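Local coordinates for pumilio homology domain family member 4 (PDB 3BWT), which binds single-stranded mRNA through its Pumilio homology domain, the part present here, and takes part in gene regulation, at residues Leu54-Phe59 / Val88-Asn93; Tyr211-Glu216 / Asp223-Ile228. All coordinates share one frame; numbering follows the deposited sequence.

Contact 1 of 2, residues Leu54-Phe59 / Val88-Asn93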
ATOM      1  N   LEU A  54      -2.460   5.352 -27.340  1.00 18.55           N
ATOM      2  CA  LEU A  54      -1.578   6.397 -26.846  1.00 18.87           C
ATOM      3  C   LEU A  54      -1.400   6.312 -25.340  1.00 18.65           C
ATOM      4  O   LEU A  54      -0.397   6.775 -24.809  1.00 19.53           O
ATOM      5  CB  LEU A  54      -2.090   7.783 -27.228  1.00 19.61           C
ATOM      6  CG  LEU A  54      -2.240   8.019 -28.721  1.00 19.52           C
ATOM      7  CD1 LEU A  54      -2.695   9.433 -28.999  1.00 18.31           C
ATOM      8  CD2 LEU A  54      -0.925   7.722 -29.421  1.00 24.04           C
ATOM      9  N   MET A  55      -2.369   5.713 -24.658  1.00 18.61           N
ATOM     10  CA  MET A  55      -2.315   5.569 -23.206  1.00 18.27           C
ATOM     11  C   MET A  55      -1.284   4.538 -22.806  1.00 18.89           C
ATOM     12  O   MET A  55      -0.627   4.664 -21.774  1.00 22.37           O
ATOM     13  CB  MET A  55      -3.669   5.131 -22.662  1.00 17.78           C
ATOM     14  CG  MET A  55      -4.602   6.263 -22.304  1.00 18.05           C
ATOM     15  SD  MET A  55      -6.089   5.671 -21.466  1.00 16.55           S
ATOM     16  CE  MET A  55      -6.736   7.202 -20.807  1.00 18.70           C
ATOM     17  N   THR A  56      -1.165   3.500 -23.623  1.00 18.57           N
ATOM     18  CA  THR A  56      -0.275   2.392 -23.333  1.00 17.93           C
ATOM     19  C   THR A  56       1.044   2.575 -24.082  1.00 18.73           C
ATOM     20  O   THR A  56       1.832   1.638 -24.240  1.00 19.41           O
ATOM     21  CB  THR A  56      -0.930   1.053 -23.707  1.00 16.23           C
ATOM     22  OG1 THR A  56      -1.344   1.085 -25.075  1.00 17.84           O
ATOM     23  CG2 THR A  56      -2.135   0.805 -22.852  1.00 17.02           C
ATOM     24  N   ASP A  57       1.282   3.796 -24.544  1.00 18.27           N
ATOM     25  CA  ASP A  57       2.495   4.098 -25.290  1.00 17.53           C
ATOM     26  C   ASP A  57       3.503   4.782 -24.391  1.00 18.61           C
ATOM     27  O   ASP A  57       3.128   5.530 -23.478  1.00 20.22           O
ATOM     28  CB  ASP A  57       2.187   4.986 -26.489  1.00 17.48           C
ATOM     29  CG  ASP A  57       3.414   5.270 -27.311  1.00 18.15           C
ATOM     30  OD1 ASP A  57       3.847   4.371 -28.071  1.00 19.65           O
ATOM     31  OD2 ASP A  57       3.960   6.382 -27.186  1.00 17.64           O
ATOM     32  N   SER A  58       4.784   4.548 -24.650  1.00 17.45           N
ATOM     33  CA  SER A  58       5.818   5.005 -23.729  1.00 18.54           C
ATOM     34  C   SER A  58       5.927   6.528 -23.620  1.00 18.39           C
ATOM     35  O   SER A  58       6.269   7.045 -22.565  1.00 18.40           O
ATOM     36  CB  SER A  58       7.173   4.381 -24.082  1.00 18.55           C
ATOM     37  OG  SER A  58       7.817   5.119 -25.097  1.00 26.03           O
ATOM     38  N   PHE A  59       5.637   7.241 -24.710  1.00 20.22           N
ATOM     39  CA  PHE A  59       5.635   8.707 -24.712  1.00 18.61           C
ATOM     40  C   PHE A  59       4.227   9.265 -24.779  1.00 18.69           C
ATOM     41  O   PHE A  59       3.935  10.308 -24.184  1.00 19.44           O
ATOM     42  CB  PHE A  59       6.436   9.245 -25.895  1.00 22.11           C
ATOM     43  CG  PHE A  59       7.824   8.710 -25.962  1.00 23.74           C
ATOM     44  CD1 PHE A  59       8.741   9.009 -24.964  1.00 21.90           C
ATOM     45  CD2 PHE A  59       8.208   7.887 -27.005  1.00 22.10           C
ATOM     46  CE1 PHE A  59      10.028   8.496 -25.009  1.00 20.60           C
ATOM     47  CE2 PHE A  59       9.497   7.381 -27.061  1.00 26.79           C
ATOM     48  CZ  PHE A  59      10.405   7.687 -26.057  1.00 22.48           C
ATOM     49  N   VAL A  88      -8.642  -2.962 -18.496  1.00 17.68           N
ATOM     50  CA  VAL A  88      -7.750  -4.047 -18.088  1.00 17.51           C
ATOM     51  C   VAL A  88      -6.445  -3.974 -18.871  1.00 17.53           C
ATOM     52  O   VAL A  88      -5.357  -4.006 -18.303  1.00 17.58           O
ATOM     53  CB  VAL A  88      -8.392  -5.442 -18.285  1.00 17.08           C
ATOM     54  CG1 VAL A  88      -7.340  -6.522 -18.219  1.00 16.23           C
ATOM     55  CG2 VAL A  88      -9.465  -5.685 -17.237  1.00 17.29           C
ATOM     56  N   GLU A  89      -6.567  -3.875 -20.185  1.00 18.51           N
ATOM     57  CA  GLU A  89      -5.403  -3.761 -21.040  1.00 18.25           C
ATOM     58  C   GLU A  89      -4.544  -2.580 -20.611  1.00 17.04           C
ATOM     59  O   GLU A  89      -3.323  -2.686 -20.533  1.00 16.23           O
ATOM     60  CB  GLU A  89      -5.836  -3.584 -22.492  1.00 18.78           C
ATOM     61  CG  GLU A  89      -4.684  -3.350 -23.442  1.00 18.19           C
ATOM     62  CD  GLU A  89      -5.137  -2.866 -24.797  1.00 24.60           C
ATOM     63  OE1 GLU A  89      -6.354  -2.960 -25.114  1.00 24.50           O
ATOM     64  OE2 GLU A  89      -4.263  -2.382 -25.539  1.00 24.67           O
ATOM     65  N   ILE A  90      -5.193  -1.455 -20.338  1.00 16.96           N
ATOM     66  CA  ILE A  90      -4.497  -0.225 -19.991  1.00 16.23           C
ATOM     67  C   ILE A  90      -3.835  -0.325 -18.621  1.00 16.23           C
ATOM     68  O   ILE A  90      -2.713   0.132 -18.439  1.00 16.23           O
ATOM     69  CB  ILE A  90      -5.447   0.982 -20.022  1.00 17.21           C
ATOM     70  CG1 ILE A  90      -6.111   1.099 -21.396  1.00 16.61           C
ATOM     71  CG2 ILE A  90      -4.708   2.259 -19.684  1.00 16.23           C
ATOM     72  CD1 ILE A  90      -7.185   2.148 -21.469  1.00 16.23           C
ATOM     73  N   SER A  91      -4.532  -0.935 -17.670  1.00 16.23           N
ATOM     74  CA  SER A  91      -4.040  -1.074 -16.306  1.00 16.23           C
ATOM     75  C   SER A  91      -2.853  -2.028 -16.171  1.00 21.26           C
ATOM     76  O   SER A  91      -2.055  -1.895 -15.244  1.00 22.35           O
ATOM     77  CB  SER A  91      -5.159  -1.549 -15.386  1.00 16.23           C
ATOM     78  OG  SER A  91      -6.171  -0.573 -15.268  1.00 16.23           O
ATOM     79  N   LEU A  92      -2.746  -2.997 -17.079  1.00 17.06           N
ATOM     80  CA  LEU A  92      -1.661  -3.961 -17.028  1.00 16.23           C
ATOM     81  C   LEU A  92      -0.368  -3.362 -17.575  1.00 16.23           C
ATOM     82  O   LEU A  92       0.727  -3.827 -17.247  1.00 16.23           O
ATOM     83  CB  LEU A  92      -2.028  -5.229 -17.794  1.00 16.23           C
ATOM     84  CG  LEU A  92      -3.190  -6.068 -17.264  1.00 19.18           C
ATOM     85  CD1 LEU A  92      -3.196  -7.426 -17.953  1.00 17.95           C
ATOM     86  CD2 LEU A  92      -3.128  -6.247 -15.750  1.00 16.23           C
ATOM     87  N   ASN A  93      -0.512  -2.318 -18.382  1.00 16.23           N
ATOM     88  CA  ASN A  93       0.603  -1.639 -19.036  1.00 16.23           C
ATOM     89  C   ASN A  93       1.284  -0.631 -18.110  1.00 17.80           C
ATOM     90  O   ASN A  93       0.616   0.116 -17.389  1.00 16.23           O
ATOM     91  CB  ASN A  93       0.084  -0.945 -20.308  1.00 16.89           C
ATOM     92  CG  ASN A  93       1.154  -0.150 -21.043  1.00 17.55           C
ATOM     93  OD1 ASN A  93       1.507   0.962 -20.653  1.00 16.23           O
ATOM     94  ND2 ASN A  93       1.637  -0.701 -22.141  1.00 16.23           N
TER
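T56 and N93 meet where two neighbouring Pumilio repeats stack: helix 51-55 of repeat 2 ends beside helix 87-92 of repeat 3, and equivalent elements of successive repeats lie side by side, as in other superhelical Pumilio domains. The polar link is slight. N93 ND2 donates to the carbonyl T56 O at 3.1 Å, a weak bond bent to 125° at the hydrogen. CG of N93 stands anti to its backbone N (chi1 177°), which carries the amide across to T56, its CG 3.6 Å from T56 CB. The other end of this amide works within its own repeat, where N93 OD1 accepts from H95 N and G96 N and caps the start of helix 96-106. An alanine in place of N93 would probably leave the backbone N-H groups of H95 and G96 without their cap and T56 O without its weak donor. D57 repeats the capping theme in repeat 2, OD2 accepting from F59 N and G60 N. Apolar contacts lie alongside. T56 turns its hydroxyl back to V52 O, while its methyl CG2 rests 3.9 Å from I90 CA. Deeper, the extended side chain of M55 reaches I90, M55 SD 3.7 Å from I90 CD1.

Contact 2 of 2, residues Tyr211-Glu216 / Asp223-Ile228; sequences YIITKE and DYTHKI
The carboxylate of E216 fits against the first turn of helix 224-232, joining helices 205-219 and 224-232 in a roughly antiparallel helical hairpin, with both contacting segments inside Pumilio repeat 6; the short segments run at 142° with axes 9.4 Å apart. The main bump is the E216 side chain, extended beyond CG, and the hollow it enters is lined by the backbone N-H groups of D223, Y224 and T225. E216 OE1 takes three donors: T225 OG1 at 2.6 Å, on the anti side, and the amides T225 N, at 2.7 Å, and D223 N, which reach OE1 from opposite sides of the carboxylate plane, each well out of it. E216 OE2 receives Y224 N at 2.8 Å through its syn lone pair. Four bonds thus fix the rotation of the carboxylate, and the N-terminal end of the helix is likely to favour its negative charge. OE2 also lies at the edge of the Y224 ring, whose hydroxyl continues to D190 of helix 182-193. Next to this polar socket the side chains interlock. T225 crosses I213 at about a right angle, its hydroxyl oxygen OG1 3.8 Å from I213 CG2. I212 puts its methyl CG2, anti to its backbone N, against Y224 CB at 3.6 Å. One turn further on, the I228 methyl enters the groove between the two isoleucines, with I228 CD1 4.1 Å from I212 CG2 and 4.0 Å from I213 CG1.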
ATOM      1  N   TYR A 211      -0.517  -2.941   9.909  1.00 20.24           N
ATOM      2  CA  TYR A 211      -1.047  -1.672   9.466  1.00 18.84           C
ATOM      3  C   TYR A 211      -2.320  -1.313  10.230  1.00 20.50           C
ATOM      4  O   TYR A 211      -2.599  -0.142  10.484  1.00 20.43           O
ATOM      5  CB  TYR A 211      -1.288  -1.687   7.959  1.00 18.75           C
ATOM      6  CG  TYR A 211      -1.289  -0.299   7.362  1.00 18.38           C
ATOM      7  CD1 TYR A 211      -0.170   0.520   7.469  1.00 18.21           C
ATOM      8  CD2 TYR A 211      -2.410   0.197   6.717  1.00 18.13           C
ATOM      9  CE1 TYR A 211      -0.166   1.787   6.938  1.00 18.97           C
ATOM     10  CE2 TYR A 211      -2.419   1.471   6.186  1.00 20.53           C
ATOM     11  CZ  TYR A 211      -1.295   2.261   6.297  1.00 21.79           C
ATOM     12  OH  TYR A 211      -1.306   3.530   5.768  1.00 21.32           O
ATOM     13  N   ILE A 212      -3.090  -2.329  10.595  1.00 21.16           N
ATOM     14  CA  ILE A 212      -4.295  -2.118  11.374  1.00 19.96           C
ATOM     15  C   ILE A 212      -3.921  -1.408  12.654  1.00 20.06           C
ATOM     16  O   ILE A 212      -4.577  -0.461  13.062  1.00 21.02           O
ATOM     17  CB  ILE A 212      -4.962  -3.451  11.736  1.00 21.06           C
ATOM     18  CG1 ILE A 212      -5.481  -4.132  10.470  1.00 17.90           C
ATOM     19  CG2 ILE A 212      -6.074  -3.240  12.788  1.00 17.69           C
ATOM     20  CD1 ILE A 212      -5.992  -5.532  10.699  1.00 17.86           C
ATOM     21  N   ILE A 213      -2.851  -1.879  13.283  1.00 21.56           N
ATOM     22  CA  ILE A 213      -2.390  -1.312  14.540  1.00 19.34           C
ATOM     23  C   ILE A 213      -1.824   0.082  14.324  1.00 20.33           C
ATOM     24  O   ILE A 213      -2.141   1.010  15.054  1.00 23.24           O
ATOM     25  CB  ILE A 213      -1.349  -2.216  15.178  1.00 18.46           C
ATOM     26  CG1 ILE A 213      -1.960  -3.599  15.401  1.00 19.17           C
ATOM     27  CG2 ILE A 213      -0.850  -1.625  16.487  1.00 19.75           C
ATOM     28  CD1 ILE A 213      -1.072  -4.551  16.156  1.00 19.11           C
ATOM     29  N   THR A 214      -0.990   0.221  13.305  1.00 20.43           N
ATOM     30  CA  THR A 214      -0.474   1.520  12.895  1.00 21.15           C
ATOM     31  C   THR A 214      -1.572   2.572  12.798  1.00 22.65           C
ATOM     32  O   THR A 214      -1.434   3.690  13.300  1.00 22.54           O
ATOM     33  CB  THR A 214       0.219   1.404  11.525  1.00 19.98           C
ATOM     34  OG1 THR A 214       1.461   0.715  11.693  1.00 21.00           O
ATOM     35  CG2 THR A 214       0.472   2.781  10.908  1.00 16.73           C
ATOM     36  N   LYS A 215      -2.662   2.193  12.145  1.00 22.69           N
ATOM     37  CA  LYS A 215      -3.764   3.100  11.866  1.00 23.86           C
ATOM     38  C   LYS A 215      -4.507   3.468  13.138  1.00 26.41           C
ATOM     39  O   LYS A 215      -4.756   4.649  13.414  1.00 27.24           O
ATOM     40  CB  LYS A 215      -4.713   2.466  10.845  1.00 22.48           C
ATOM     41  CG  LYS A 215      -4.366   2.820   9.408  1.00 24.09           C
ATOM     42  CD  LYS A 215      -5.047   4.141   9.019  1.00 28.14           C
ATOM     43  CE  LYS A 215      -4.214   4.953   8.044  1.00 25.40           C
ATOM     44  NZ  LYS A 215      -4.687   6.359   7.920  1.00 27.73           N
ATOM     45  N   GLU A 216      -4.855   2.454  13.917  1.00 23.47           N
ATOM     46  CA  GLU A 216      -5.502   2.683  15.194  1.00 24.59           C
ATOM     47  C   GLU A 216      -4.648   3.537  16.122  1.00 27.26           C
ATOM     48  O   GLU A 216      -5.173   4.377  16.853  1.00 32.42           O
ATOM     49  CB  GLU A 216      -5.861   1.360  15.852  1.00 21.28           C
ATOM     50  CG  GLU A 216      -6.927   0.639  15.099  1.00 17.78           C
ATOM     51  CD  GLU A 216      -7.621  -0.383  15.936  1.00 18.61           C
ATOM     52  OE1 GLU A 216      -6.999  -0.873  16.894  1.00 19.76           O
ATOM     53  OE2 GLU A 216      -8.788  -0.703  15.628  1.00 19.02           O
ATOM     54  N   ASP A 223      -9.345  -0.651  18.872  1.00 21.52           N
ATOM     55  CA  ASP A 223     -10.378  -1.668  18.760  1.00 22.54           C
ATOM     56  C   ASP A 223      -9.752  -2.986  18.303  1.00 26.94           C
ATOM     57  O   ASP A 223      -9.645  -3.930  19.089  1.00 27.50           O
ATOM     58  CB  ASP A 223     -11.487  -1.214  17.797  1.00 19.79           C
ATOM     59  CG  ASP A 223     -12.524  -2.300  17.529  1.00 23.14           C
ATOM     60  OD1 ASP A 223     -12.346  -3.437  18.017  1.00 24.01           O
ATOM     61  OD2 ASP A 223     -13.521  -2.021  16.823  1.00 22.47           O
ATOM     62  N   TYR A 224      -9.335  -3.050  17.037  1.00 24.41           N
ATOM     63  CA  TYR A 224      -8.799  -4.290  16.481  1.00 21.35           C
ATOM     64  C   TYR A 224      -7.408  -4.589  17.028  1.00 27.49           C
ATOM     65  O   TYR A 224      -6.996  -5.748  17.102  1.00 25.07           O
ATOM     66  CB  TYR A 224      -8.818  -4.268  14.950  1.00 19.67           C
ATOM     67  CG  TYR A 224     -10.222  -4.268  14.382  1.00 22.70           C
ATOM     68  CD1 TYR A 224     -10.955  -5.447  14.289  1.00 19.64           C
ATOM     69  CD2 TYR A 224     -10.828  -3.079  13.969  1.00 20.41           C
ATOM     70  CE1 TYR A 224     -12.249  -5.444  13.789  1.00 21.32           C
ATOM     71  CE2 TYR A 224     -12.112  -3.066  13.465  1.00 19.46           C
ATOM     72  CZ  TYR A 224     -12.821  -4.250  13.378  1.00 24.05           C
ATOM     73  OH  TYR A 224     -14.106  -4.235  12.882  1.00 24.84           O
ATOM     74  N   THR A 225      -6.694  -3.546  17.432  1.00 19.95           N
ATOM     75  CA  THR A 225      -5.414  -3.738  18.074  1.00 20.02           C
ATOM     76  C   THR A 225      -5.591  -4.701  19.243  1.00 23.24           C
ATOM     77  O   THR A 225      -4.875  -5.688  19.367  1.00 24.32           O
ATOM     78  CB  THR A 225      -4.845  -2.399  18.575  1.00 23.11           C
ATOM     79  OG1 THR A 225      -4.531  -1.564  17.451  1.00 23.87           O
ATOM     80  CG2 THR A 225      -3.590  -2.621  19.395  1.00 19.73           C
ATOM     81  N   HIS A 226      -6.563  -4.418  20.100  1.00 28.31           N
ATOM     82  CA  HIS A 226      -6.788  -5.250  21.273  1.00 25.76           C
ATOM     83  C   HIS A 226      -7.202  -6.661  20.883  1.00 25.23           C
ATOM     84  O   HIS A 226      -6.772  -7.634  21.501  1.00 27.34           O
ATOM     85  CB  HIS A 226      -7.824  -4.618  22.211  1.00 20.68           C
ATOM     86  CG  HIS A 226      -7.332  -3.392  22.916  1.00 25.79           C
ATOM     87  ND1 HIS A 226      -7.934  -2.159  22.775  1.00 26.32           N
ATOM     88  CD2 HIS A 226      -6.292  -3.209  23.766  1.00 23.43           C
ATOM     89  CE1 HIS A 226      -7.288  -1.270  23.510  1.00 26.44           C
ATOM     90  NE2 HIS A 226      -6.286  -1.880  24.120  1.00 24.25           N
ATOM     91  N   LYS A 227      -8.032  -6.779  19.855  1.00 25.34           N
ATOM     92  CA  LYS A 227      -8.489  -8.100  19.429  1.00 29.17           C
ATOM     93  C   LYS A 227      -7.351  -8.947  18.826  1.00 27.02           C
ATOM     94  O   LYS A 227      -7.292 -10.164  19.030  1.00 24.60           O
ATOM     95  CB  LYS A 227      -9.672  -7.972  18.472  1.00 25.14           C
ATOM     96  CG  LYS A 227     -10.932  -7.418  19.135  1.00 24.20           C
ATOM     97  CD  LYS A 227     -12.089  -7.323  18.139  1.00 31.69           C
ATOM     98  CE  LYS A 227     -13.361  -6.757  18.773  1.00 22.79           C
ATOM     99  NZ  LYS A 227     -14.488  -6.648  17.820  1.00 20.53           N
ATOM    100  N   ILE A 228      -6.442  -8.293  18.107  1.00 24.13           N
ATOM    101  CA  ILE A 228      -5.260  -8.954  17.568  1.00 22.12           C
ATOM    102  C   ILE A 228      -4.359  -9.427  18.697  1.00 28.33           C
ATOM    103  O   ILE A 228      -3.972 -10.595  18.750  1.00 29.54           O
ATOM    104  CB  ILE A 228      -4.432  -8.013  16.678  1.00 21.36           C
ATOM    105  CG1 ILE A 228      -5.196  -7.649  15.407  1.00 19.02           C
ATOM    106  CG2 ILE A 228      -3.100  -8.649  16.327  1.00 18.55           C
ATOM    107  CD1 ILE A 228      -4.550  -6.533  14.643  1.00 17.99           C
TER

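In the fold
From the N terminus the chain passes through repeat 1 and enters repeat 2, where 54-59 takes in the end of the short helix 51-55 and the turn after it. Helices 60-70 and 73-83 then run out and back before 88-93 closes contact 1, a loop of 28 intervening residues that joins repeat 2 to repeat 3. The chain goes on through repeats 4 and 5 before contact 2 opens within repeat 6, where only six residues separate 211-216 from 223-228. The two contacts are therefore in series, neither nested nor crossed. The centres of contact 1 and contact 2 lie about 38 Å apart. Contact 1 ties successive repeats together, whereas contact 2 joins helix 205-219 to the start of helix 224-232, both segments lying in repeat 6.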